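Side-chain contacts in putative regulatory protein (Streptomyces coelicolor A3, PDB 2PZ9), which probably binds DNA and regulates transcription as a dimeric, all-helical member of the TetR family: residues A[98-103]-A[170-175]; A[116-121]-A[178-183]; A[51-56]-A[66-71]. All coordinates share one frame; numbering follows the deposited sequence.

Interaction 1 (A[98-103]-A[170-175]); sequences ADLPGY and ALINQI
Ile172, from helix 165-176, pushes its branched side chain between Leu100 and Tyr103, which lie close together at the start of helix 100-113. Ile172 buries the largest surface in the contact, and it does so with two separate methyl groups. The torsions divide the work: CG2 is anti to the backbone N, whereas CG1 swings to the other side (chi1 -62°) and carries CD1 away from it. CG2 meets the ring of Tyr103, 3.8 Å from CD1 and 4.1 Å from CE1 of that ring. CD1 of Ile172 reaches Leu100 instead, 4.0 Å from its CB and equally far from its CD2, the two side chains crossing at about a right angle. A beta-branched residue suits this place because one residue can fill two adjoining positions.

Tyr103 continues past the isoleucine to Asn173, where its OH lies 3.9 Å from ND2, too far for a bond. Each polar end is satisfied elsewhere: the tyrosine hydroxyl by Lys146, and the asparagine amide nitrogen by Leu169 O, one turn back on its own helix. The ring and amide planes are turned 70° apart.

The helix carrying Leu100 and Tyr103 is started by Asp99, its N-cap. Asp99 OD1 accepts from Gly102 N at 2.7 Å, approached from above the carboxylate plane, and the carboxylate also forms a salt bridge with Arg215. Phe213 and Leu159 add apolar cover around Ile172 and Leu100.

Attraction between the two segments is therefore mainly dispersion and the hydrophobic effect, with methyl and ring shape setting the fit, while the polar groups at the margin spend their bonds on other partners.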
loop_
_atom_site.group_PDB
_atom_site.type_symbol
_atom_site.label_atom_id
_atom_site.label_comp_id
_atom_site.label_asym_id
_atom_site.label_seq_id
_atom_site.Cartn_x
_atom_site.Cartn_y
_atom_site.Cartn_z
ATOM N N ALA A 98 -6.465 -15.186 18.532
ATOM C CA ALA A 98 -5.919 -15.104 19.876
ATOM C C ALA A 98 -4.451 -14.692 19.867
ATOM O O ALA A 98 -3.852 -14.508 20.929
ATOM C CB ALA A 98 -6.096 -16.432 20.592
ATOM N N ASP A 99 -3.876 -14.551 18.676
ATOM C CA ASP A 99 -2.564 -13.961 18.526
ATOM C C ASP A 99 -2.515 -13.131 17.255
ATOM O O ASP A 99 -2.004 -13.546 16.213
ATOM C CB ASP A 99 -1.469 -15.028 18.528
ATOM C CG ASP A 99 -0.046 -14.429 18.488
ATOM O OD1 ASP A 99 0.141 -13.195 18.548
ATOM O OD2 ASP A 99 0.907 -15.209 18.385
ATOM N N LEU A 100 -3.063 -11.942 17.343
ATOM C CA LEU A 100 -3.066 -11.063 16.217
ATOM C C LEU A 100 -1.665 -10.515 15.878
ATOM O O LEU A 100 -1.320 -10.457 14.694
ATOM C CB LEU A 100 -4.073 -9.960 16.447
ATOM C CG LEU A 100 -5.497 -10.492 16.511
ATOM C CD1 LEU A 100 -6.379 -9.427 17.099
ATOM C CD2 LEU A 100 -6.006 -10.932 15.150
ATOM N N PRO A 101 -0.848 -10.117 16.899
ATOM C CA PRO A 101 0.521 -9.660 16.544
ATOM C C PRO A 101 1.401 -10.758 15.923
ATOM O O PRO A 101 2.241 -10.467 15.067
ATOM C CB PRO A 101 1.100 -9.159 17.884
ATOM C CG PRO A 101 0.242 -9.741 18.958
ATOM C CD PRO A 101 -1.105 -10.030 18.358
ATOM N N GLY A 102 1.199 -12.002 16.356
ATOM C CA GLY A 102 1.869 -13.142 15.772
ATOM C C GLY A 102 1.371 -13.293 14.351
ATOM O O GLY A 102 2.141 -13.615 13.451
ATOM N N TYR A 103 0.082 -13.052 14.144
ATOM C CA TYR A 103 -0.494 -13.061 12.804
ATOM C C TYR A 103 0.228 -12.056 11.898
ATOM O O TYR A 103 0.551 -12.350 10.738
ATOM C CB TYR A 103 -2.002 -12.756 12.879
ATOM C CG TYR A 103 -2.688 -12.616 11.541
ATOM C CD1 TYR A 103 -3.485 -11.497 11.255
ATOM C CD2 TYR A 103 -2.541 -13.594 10.542
ATOM C CE1 TYR A 103 -4.134 -11.347 10.000
ATOM C CE2 TYR A 103 -3.189 -13.462 9.284
ATOM C CZ TYR A 103 -3.977 -12.340 9.027
ATOM O OH TYR A 103 -4.585 -12.203 7.801
ATOM N N ALA A 170 -8.608 -5.307 8.121
ATOM C CA ALA A 170 -7.989 -4.321 7.231
ATOM C C ALA A 170 -6.709 -3.717 7.798
ATOM O O ALA A 170 -5.654 -3.768 7.157
ATOM C CB ALA A 170 -8.976 -3.237 6.920
ATOM N N LEU A 171 -6.826 -3.146 8.993
ATOM C CA LEU A 171 -5.697 -2.550 9.698
ATOM C C LEU A 171 -4.490 -3.480 9.803
ATOM O O LEU A 171 -3.378 -3.141 9.370
ATOM C CB LEU A 171 -6.104 -2.103 11.108
ATOM C CG LEU A 171 -7.099 -0.932 11.147
ATOM C CD1 LEU A 171 -7.817 -0.863 12.500
ATOM C CD2 LEU A 171 -6.446 0.418 10.746
ATOM N N ILE A 172 -4.710 -4.656 10.367
ATOM C CA ILE A 172 -3.604 -5.561 10.588
ATOM C C ILE A 172 -2.878 -5.965 9.267
ATOM O O ILE A 172 -1.639 -5.955 9.191
ATOM C CB ILE A 172 -4.052 -6.752 11.435
ATOM C CG1 ILE A 172 -4.511 -6.238 12.805
ATOM C CG2 ILE A 172 -2.900 -7.755 11.585
ATOM C CD1 ILE A 172 -5.149 -7.282 13.676
ATOM N N ASN A 173 -3.650 -6.302 8.242
ATOM C CA ASN A 173 -3.123 -6.417 6.905
ATOM C C ASN A 173 -2.294 -5.229 6.396
ATOM O O ASN A 173 -1.246 -5.429 5.773
ATOM C CB ASN A 173 -4.268 -6.657 5.967
ATOM C CG ASN A 173 -4.650 -8.078 5.928
ATOM O OD1 ASN A 173 -4.206 -8.799 5.036
ATOM N ND2 ASN A 173 -5.425 -8.528 6.913
ATOM N N GLN A 174 -2.774 -4.010 6.638
ATOM C CA GLN A 174 -2.041 -2.806 6.239
ATOM C C GLN A 174 -0.695 -2.748 6.903
ATOM O O GLN A 174 0.309 -2.809 6.219
ATOM C CB GLN A 174 -2.786 -1.533 6.598
ATOM C CG GLN A 174 -3.474 -0.939 5.463
ATOM C CD GLN A 174 -2.570 -0.525 4.315
ATOM O OE1 GLN A 174 -1.744 0.367 4.447
ATOM N NE2 GLN A 174 -2.775 -1.140 3.162
ATOM N N ILE A 175 -0.706 -2.635 8.238
ATOM C CA ILE A 175 0.492 -2.461 9.076
ATOM C C ILE A 175 1.600 -3.439 8.688
ATOM O O ILE A 175 2.775 -3.075 8.666
ATOM C CB ILE A 175 0.178 -2.667 10.590
ATOM C CG1 ILE A 175 -1.232 -2.206 10.921
ATOM C CG2 ILE A 175 1.116 -1.878 11.485
ATOM C CD1 ILE A 175 -1.703 -2.665 12.335
#

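Interaction 2 (A[116-121]-A[178-183]); sequences DHYRLI and TWAGQP
Tyr118 reaches Ala180 because its CG is anti to the backbone N (chi1 180°), which sends the ring straight out from helix 115-127, and because the ring is turned nearly square to its stem (chi2 82°), which presents a flat face to segment 178-183. The methyl of Ala180 settles on that face almost exactly above its middle: CB lies 3.5 Å from the centroid of the Tyr118 ring and only 4° off the ring normal. This is a CH-pi contact of very central geometry. All six ring carbons of Tyr118 are at similar range from Ala180 CB, from 3.7 Å at CG to 3.9 Å at CZ. Alanine suits the position well, since its single methyl gives the ring something to rest on while keeping the backbones close, the CA atoms of Tyr118 and Ala180 being 7.1 Å apart.

The far end of the tyrosine runs on over the next residue. Its OH lies 3.5 Å from Gly181 CA, where the glycine offers bare main chain; a beta carbon there would lie at van der Waals distance, 3.7 Å from Tyr118 OH, and would not be excluded. The contact is thus one aromatic side chain laid along a short length of backbone, with its ring on the methyl and its hydroxyl on the glycine.

Tyr118 also packs on Phe111 of helix 100-113. One residue along, Arg119 turns to other partners, bonding through NH1 to Ala44 O of helix 32-50 and through NH2 to Leu126 O of the second subunit.

Segment 178-183 holds the short, weakly bonded helix 178-181, which separates helix 165-176 from helix 183-192, and helix 115-127 packs on it within the all-helical C-terminal domain of a TetR-family regulator.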
loop_
_atom_site.group_PDB
_atom_site.type_symbol
_atom_site.label_atom_id
_atom_site.label_comp_id
_atom_site.label_asym_id
_atom_site.label_seq_id
_atom_site.Cartn_x
_atom_site.Cartn_y
_atom_site.Cartn_z
ATOM N N ASP A 116 8.183 -9.651 -4.467
ATOM C CA ASP A 116 7.525 -9.527 -5.750
ATOM C C ASP A 116 6.079 -10.070 -5.799
ATOM O O ASP A 116 5.372 -9.852 -6.785
ATOM C CB ASP A 116 8.413 -10.150 -6.822
ATOM C CG ASP A 116 8.657 -11.632 -6.592
ATOM O OD1 ASP A 116 8.380 -12.152 -5.472
ATOM O OD2 ASP A 116 9.128 -12.282 -7.562
ATOM N N HIS A 117 5.633 -10.757 -4.749
ATOM C CA HIS A 117 4.215 -11.100 -4.634
ATOM C C HIS A 117 3.511 -9.785 -4.443
ATOM O O HIS A 117 2.454 -9.523 -5.043
ATOM C CB HIS A 117 3.941 -12.022 -3.434
ATOM C CG HIS A 117 2.476 -12.285 -3.167
ATOM N ND1 HIS A 117 2.016 -13.483 -2.645
ATOM C CD2 HIS A 117 1.371 -11.508 -3.339
ATOM C CE1 HIS A 117 0.698 -13.432 -2.509
ATOM N NE2 HIS A 117 0.281 -12.246 -2.927
ATOM N N TYR A 118 4.121 -8.955 -3.608
ATOM C CA TYR A 118 3.566 -7.660 -3.315
ATOM C C TYR A 118 3.441 -6.775 -4.572
ATOM O O TYR A 118 2.375 -6.200 -4.819
ATOM C CB TYR A 118 4.370 -6.963 -2.224
ATOM C CG TYR A 118 3.805 -5.604 -1.912
ATOM C CD1 TYR A 118 2.716 -5.467 -1.053
ATOM C CD2 TYR A 118 4.323 -4.451 -2.517
ATOM C CE1 TYR A 118 2.177 -4.222 -0.769
ATOM C CE2 TYR A 118 3.777 -3.196 -2.249
ATOM C CZ TYR A 118 2.707 -3.096 -1.366
ATOM O OH TYR A 118 2.172 -1.861 -1.080
ATOM N N ARG A 119 4.523 -6.682 -5.350
ATOM C CA ARG A 119 4.533 -5.942 -6.620
ATOM C C ARG A 119 3.450 -6.466 -7.521
ATOM O O ARG A 119 2.681 -5.710 -8.107
ATOM C CB ARG A 119 5.829 -6.160 -7.375
ATOM C CG ARG A 119 7.049 -5.563 -6.787
ATOM C CD ARG A 119 7.918 -5.146 -7.936
ATOM N NE ARG A 119 7.942 -3.693 -8.054
ATOM C CZ ARG A 119 8.086 -2.993 -9.181
ATOM N NH1 ARG A 119 8.192 -3.581 -10.369
ATOM N NH2 ARG A 119 8.111 -1.670 -9.112
ATOM N N LEU A 120 3.412 -7.782 -7.629
ATOM C CA LEU A 120 2.488 -8.440 -8.524
ATOM C C LEU A 120 1.008 -8.229 -8.171
ATOM O O LEU A 120 0.202 -8.005 -9.085
ATOM C CB LEU A 120 2.863 -9.914 -8.698
ATOM C CG LEU A 120 1.949 -10.818 -9.497
ATOM C CD1 LEU A 120 2.740 -11.964 -10.018
ATOM C CD2 LEU A 120 0.870 -11.329 -8.572
ATOM N N ILE A 121 0.624 -8.266 -6.897
ATOM C CA ILE A 121 -0.783 -7.928 -6.661
ATOM C C ILE A 121 -1.096 -6.449 -6.792
ATOM O O ILE A 121 -2.194 -6.084 -7.237
ATOM C CB ILE A 121 -1.431 -8.517 -5.380
ATOM C CG1 ILE A 121 -0.692 -8.059 -4.118
ATOM C CG2 ILE A 121 -1.695 -10.069 -5.565
ATOM C CD1 ILE A 121 -1.115 -8.787 -2.846
ATOM N N THR A 178 3.709 -2.681 5.740
ATOM C CA THR A 178 4.316 -1.402 6.061
ATOM C C THR A 178 5.596 -1.056 5.285
ATOM O O THR A 178 5.754 0.075 4.843
ATOM C CB THR A 178 4.544 -1.339 7.577
ATOM O OG1 THR A 178 4.742 0.000 7.989
ATOM C CG2 THR A 178 5.738 -2.146 7.956
ATOM N N TRP A 179 6.481 -2.032 5.105
ATOM C CA TRP A 179 7.800 -1.799 4.496
ATOM C C TRP A 179 7.822 -2.009 2.987
ATOM O O TRP A 179 8.598 -1.366 2.265
ATOM C CB TRP A 179 8.876 -2.618 5.206
ATOM C CG TRP A 179 9.057 -2.071 6.571
ATOM C CD1 TRP A 179 8.621 -2.620 7.751
ATOM C CD2 TRP A 179 9.651 -0.805 6.912
ATOM N NE1 TRP A 179 8.934 -1.784 8.815
ATOM C CE2 TRP A 179 9.562 -0.666 8.325
ATOM C CE3 TRP A 179 10.264 0.216 6.165
ATOM C CZ2 TRP A 179 10.061 0.446 8.990
ATOM C CZ3 TRP A 179 10.755 1.305 6.824
ATOM C CH2 TRP A 179 10.653 1.418 8.223
ATOM N N ALA A 180 6.965 -2.921 2.541
ATOM C CA ALA A 180 6.516 -2.993 1.172
ATOM C C ALA A 180 5.831 -1.686 0.778
ATOM O O ALA A 180 6.211 -1.069 -0.204
ATOM C CB ALA A 180 5.555 -4.170 1.012
ATOM N N GLY A 181 4.840 -1.258 1.556
ATOM C CA GLY A 181 4.041 -0.067 1.238
ATOM C C GLY A 181 4.678 1.313 1.434
ATOM O O GLY A 181 4.129 2.305 0.955
ATOM N N GLN A 182 5.810 1.401 2.145
ATOM C CA GLN A 182 6.513 2.692 2.376
ATOM C C GLN A 182 7.981 2.630 1.916
ATOM O O GLN A 182 8.881 2.662 2.759
ATOM C CB GLN A 182 6.498 3.075 3.873
ATOM C CG GLN A 182 5.128 3.137 4.553
ATOM C CD GLN A 182 4.286 4.333 4.108
ATOM O OE1 GLN A 182 3.064 4.261 4.138
ATOM N NE2 GLN A 182 4.932 5.431 3.701
ATOM N N PRO A 183 8.234 2.537 0.589
ATOM C CA PRO A 183 9.623 2.349 0.119
ATOM C C PRO A 183 10.490 3.582 0.322
ATOM O O PRO A 183 11.703 3.453 0.553
ATOM C CB PRO A 183 9.466 2.066 -1.382
ATOM C CG PRO A 183 8.172 2.681 -1.746
ATOM C CD PRO A 183 7.281 2.606 -0.536
#

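Interaction 3 (A[51-56]-A[66-71]). With SO4 (sulfate ion), chain E; SO4 (sulfate ion), chain D.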
loop_
_atom_site.group_PDB
_atom_site.type_symbol
_atom_site.label_atom_id
_atom_site.label_comp_id
_atom_site.label_asym_id
_atom_site.label_seq_id
_atom_site.Cartn_x
_atom_site.Cartn_y
_atom_site.Cartn_z
ATOM N N ALA A 51 4.196 -6.537 -19.299
ATOM C CA ALA A 51 4.900 -7.811 -19.445
ATOM C C ALA A 51 4.862 -8.338 -20.896
ATOM O O ALA A 51 3.867 -8.144 -21.620
ATOM C CB ALA A 51 4.375 -8.848 -18.451
ATOM N N ARG A 52 5.953 -8.994 -21.305
ATOM C CA ARG A 52 6.066 -9.617 -22.630
ATOM C C ARG A 52 6.123 -11.150 -22.573
ATOM O O ARG A 52 6.980 -11.732 -21.901
ATOM C CB ARG A 52 7.271 -9.071 -23.396
ATOM C CG ARG A 52 7.072 -7.660 -23.896
ATOM C CD ARG A 52 7.612 -7.492 -25.320
ATOM N NE ARG A 52 7.432 -6.117 -25.798
ATOM C CZ ARG A 52 8.351 -5.150 -25.706
ATOM N NH1 ARG A 52 9.541 -5.393 -25.167
ATOM N NH2 ARG A 52 8.086 -3.930 -26.159
ATOM N N VAL A 53 5.198 -11.793 -23.288
ATOM C CA VAL A 53 5.195 -13.249 -23.494
ATOM C C VAL A 53 6.501 -13.724 -24.151
ATOM O O VAL A 53 7.033 -14.769 -23.778
ATOM C CB VAL A 53 3.956 -13.679 -24.328
ATOM C CG1 VAL A 53 3.979 -15.178 -24.669
ATOM C CG2 VAL A 53 2.667 -13.298 -23.593
ATOM N N ASP A 54 6.997 -12.949 -25.121
ATOM C CA ASP A 54 8.387 -13.047 -25.603
ATOM C C ASP A 54 9.358 -13.348 -24.466
ATOM O O ASP A 54 9.895 -14.451 -24.383
ATOM C CB ASP A 54 8.824 -11.743 -26.289
ATOM C CG ASP A 54 8.381 -11.665 -27.732
ATOM O OD1 ASP A 54 7.415 -12.378 -28.101
ATOM O OD2 ASP A 54 9.000 -10.889 -28.505
ATOM N N ARG A 55 9.566 -12.364 -23.590
ATOM C CA ARG A 55 10.482 -12.517 -22.459
ATOM C C ARG A 55 10.134 -13.723 -21.590
ATOM O O ARG A 55 11.029 -14.447 -21.138
ATOM C CB ARG A 55 10.493 -11.266 -21.576
ATOM C CG ARG A 55 11.254 -10.075 -22.105
ATOM C CD ARG A 55 11.178 -9.007 -21.037
ATOM N NE ARG A 55 11.257 -7.650 -21.569
ATOM C CZ ARG A 55 10.271 -6.754 -21.521
ATOM N NH1 ARG A 55 9.100 -7.062 -20.968
ATOM N NH2 ARG A 55 10.466 -5.536 -22.025
ATOM N N ILE A 56 8.843 -13.930 -21.348
ATOM C CA ILE A 56 8.425 -14.996 -20.452
ATOM C C ILE A 56 8.813 -16.375 -20.985
ATOM O O ILE A 56 9.354 -17.187 -20.237
ATOM C CB ILE A 56 6.923 -14.934 -20.122
ATOM C CG1 ILE A 56 6.652 -13.795 -19.126
ATOM C CG2 ILE A 56 6.437 -16.291 -19.571
ATOM C CD1 ILE A 56 5.175 -13.423 -18.964
ATOM N N ARG A 66 3.886 -22.496 -27.146
ATOM C CA ARG A 66 3.712 -23.386 -25.996
ATOM C C ARG A 66 2.960 -22.705 -24.848
ATOM O O ARG A 66 1.997 -23.260 -24.293
ATOM C CB ARG A 66 5.068 -23.860 -25.494
ATOM C CG ARG A 66 5.100 -25.301 -25.103
ATOM C CD ARG A 66 5.863 -26.115 -26.145
ATOM N NE ARG A 66 5.280 -27.442 -26.396
ATOM C CZ ARG A 66 4.152 -27.927 -25.856
ATOM N NH1 ARG A 66 3.429 -27.223 -24.986
ATOM N NH2 ARG A 66 3.743 -29.145 -26.187
ATOM N N VAL A 67 3.408 -21.499 -24.501
ATOM C CA VAL A 67 2.780 -20.709 -23.455
ATOM C C VAL A 67 1.270 -20.642 -23.698
ATOM O O VAL A 67 0.464 -20.963 -22.812
ATOM C CB VAL A 67 3.400 -19.298 -23.386
ATOM C CG1 VAL A 67 2.696 -18.433 -22.344
ATOM C CG2 VAL A 67 4.905 -19.385 -23.087
ATOM N N TYR A 68 0.904 -20.280 -24.922
ATOM C CA TYR A 68 -0.487 -20.138 -25.313
ATOM C C TYR A 68 -1.264 -21.449 -25.418
ATOM O O TYR A 68 -2.472 -21.433 -25.621
ATOM C CB TYR A 68 -0.604 -19.358 -26.624
ATOM C CG TYR A 68 -0.163 -17.902 -26.566
ATOM C CD1 TYR A 68 -0.665 -17.011 -25.594
ATOM C CD2 TYR A 68 0.738 -17.402 -27.507
ATOM C CE1 TYR A 68 -0.264 -15.663 -25.567
ATOM C CE2 TYR A 68 1.149 -16.057 -27.478
ATOM C CZ TYR A 68 0.643 -15.195 -26.516
ATOM O OH TYR A 68 1.070 -13.879 -26.527
ATOM N N ALA A 69 -0.586 -22.583 -25.299
ATOM C CA ALA A 69 -1.310 -23.846 -25.170
ATOM C C ALA A 69 -1.861 -23.950 -23.739
ATOM O O ALA A 69 -3.036 -24.260 -23.548
ATOM C CB ALA A 69 -0.439 -25.021 -25.517
ATOM N N TYR A 70 -1.033 -23.654 -22.737
ATOM C CA TYR A 70 -1.491 -23.688 -21.355
ATOM C C TYR A 70 -2.457 -22.556 -21.069
ATOM O O TYR A 70 -3.468 -22.738 -20.399
ATOM C CB TYR A 70 -0.309 -23.607 -20.378
ATOM C CG TYR A 70 0.564 -24.843 -20.368
ATOM C CD1 TYR A 70 1.600 -24.997 -21.309
ATOM C CD2 TYR A 70 0.357 -25.859 -19.430
ATOM C CE1 TYR A 70 2.397 -26.146 -21.328
ATOM C CE2 TYR A 70 1.146 -27.000 -19.430
ATOM C CZ TYR A 70 2.168 -27.142 -20.387
ATOM O OH TYR A 70 2.958 -28.268 -20.409
ATOM N N PHE A 71 -2.145 -21.375 -21.574
ATOM C CA PHE A 71 -2.898 -20.199 -21.196
ATOM C C PHE A 71 -3.440 -19.492 -22.417
ATOM O O PHE A 71 -2.740 -19.328 -23.413
ATOM C CB PHE A 71 -2.021 -19.264 -20.379
ATOM C CG PHE A 71 -1.314 -19.948 -19.225
ATOM C CD1 PHE A 71 0.007 -20.369 -19.351
ATOM C CD2 PHE A 71 -1.973 -20.167 -18.016
ATOM C CE1 PHE A 71 0.671 -20.994 -18.285
ATOM C CE2 PHE A 71 -1.331 -20.791 -16.950
ATOM C CZ PHE A 71 0.002 -21.202 -17.079
HETATM S S SO4 E . 4.691 -10.293 -26.419
HETATM O O1 SO4 E . 4.154 -11.073 -27.533
HETATM O O2 SO4 E . 5.749 -11.067 -25.791
HETATM O O3 SO4 E . 5.313 -9.062 -26.899
HETATM O O4 SO4 E . 3.599 -9.992 -25.478
HETATM S S SO4 D . 6.041 -29.412 -22.518
HETATM O O1 SO4 D . 7.145 -28.631 -23.095
HETATM O O2 SO4 D . 6.478 -30.204 -21.366
HETATM O O3 SO4 D . 4.970 -28.515 -22.093
HETATM O O4 SO4 D . 5.525 -30.304 -23.544
#
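In the predicted helix-turn-helix, Val53, at the start of helix 53-59, packs on Val67 and Tyr68 of helix 64-70. CG1 of Val53 meets CG1 of Val67 at 4.2 Å, methyl against methyl, on the inner side of the motif. With CG1 anti to the backbone N (chi1 175°), the fork also straddles the end of Tyr68, which comes from the opposite direction: CG1 lies 3.8 Å from Tyr68 CZ, and CG2 lies 3.4 Å from Tyr68 OH. A compact, branched valine suits a spot that must serve two neighbours at once. Cutting Val53 back to an alanine is likely to open a gap beside Val67 and leave the outer end of the Tyr68 ring freer to turn.

Backbone amides at the same helix start face a sulfate. Val53 N gives O4 a weak bond of 3.3 Å, and Asp54 N also points at the ion, at a modelled distance too short to trust. On helix 64-70, Tyr70 OH donates to O3 of another sulfate at 2.6 Å, while the guanidinium of Arg66 turns a face to that ion's O4. Both ions probably come from the crystallisation liquor, yet anions at these amides and side chains are consistent with the phosphate-binding surface of a TetR-type helix-turn-helix.

Interaction 3 comes first along the chain and closes before the others open; it belongs to the predicted helix-turn-helix, whereas interactions 1 and 2 share the C-terminal domain. Those two alternate in sequence: consecutive helices 100-113 and 115-127 pack against consecutive helices 165-176 and 178-181, with centres about 17 Å apart. Interactions 1 and 3 lie on opposite sides of the chain's centre, about 37 Å between centres. Interaction 2 is nearer, its centre about 25 Å from that of interaction 3, and its helix 115-127 also touches helix 32-50. Segments of both C-terminal contacts reach the second subunit, so the layout is consistent with a dimerising core carrying a separate DNA-binding head.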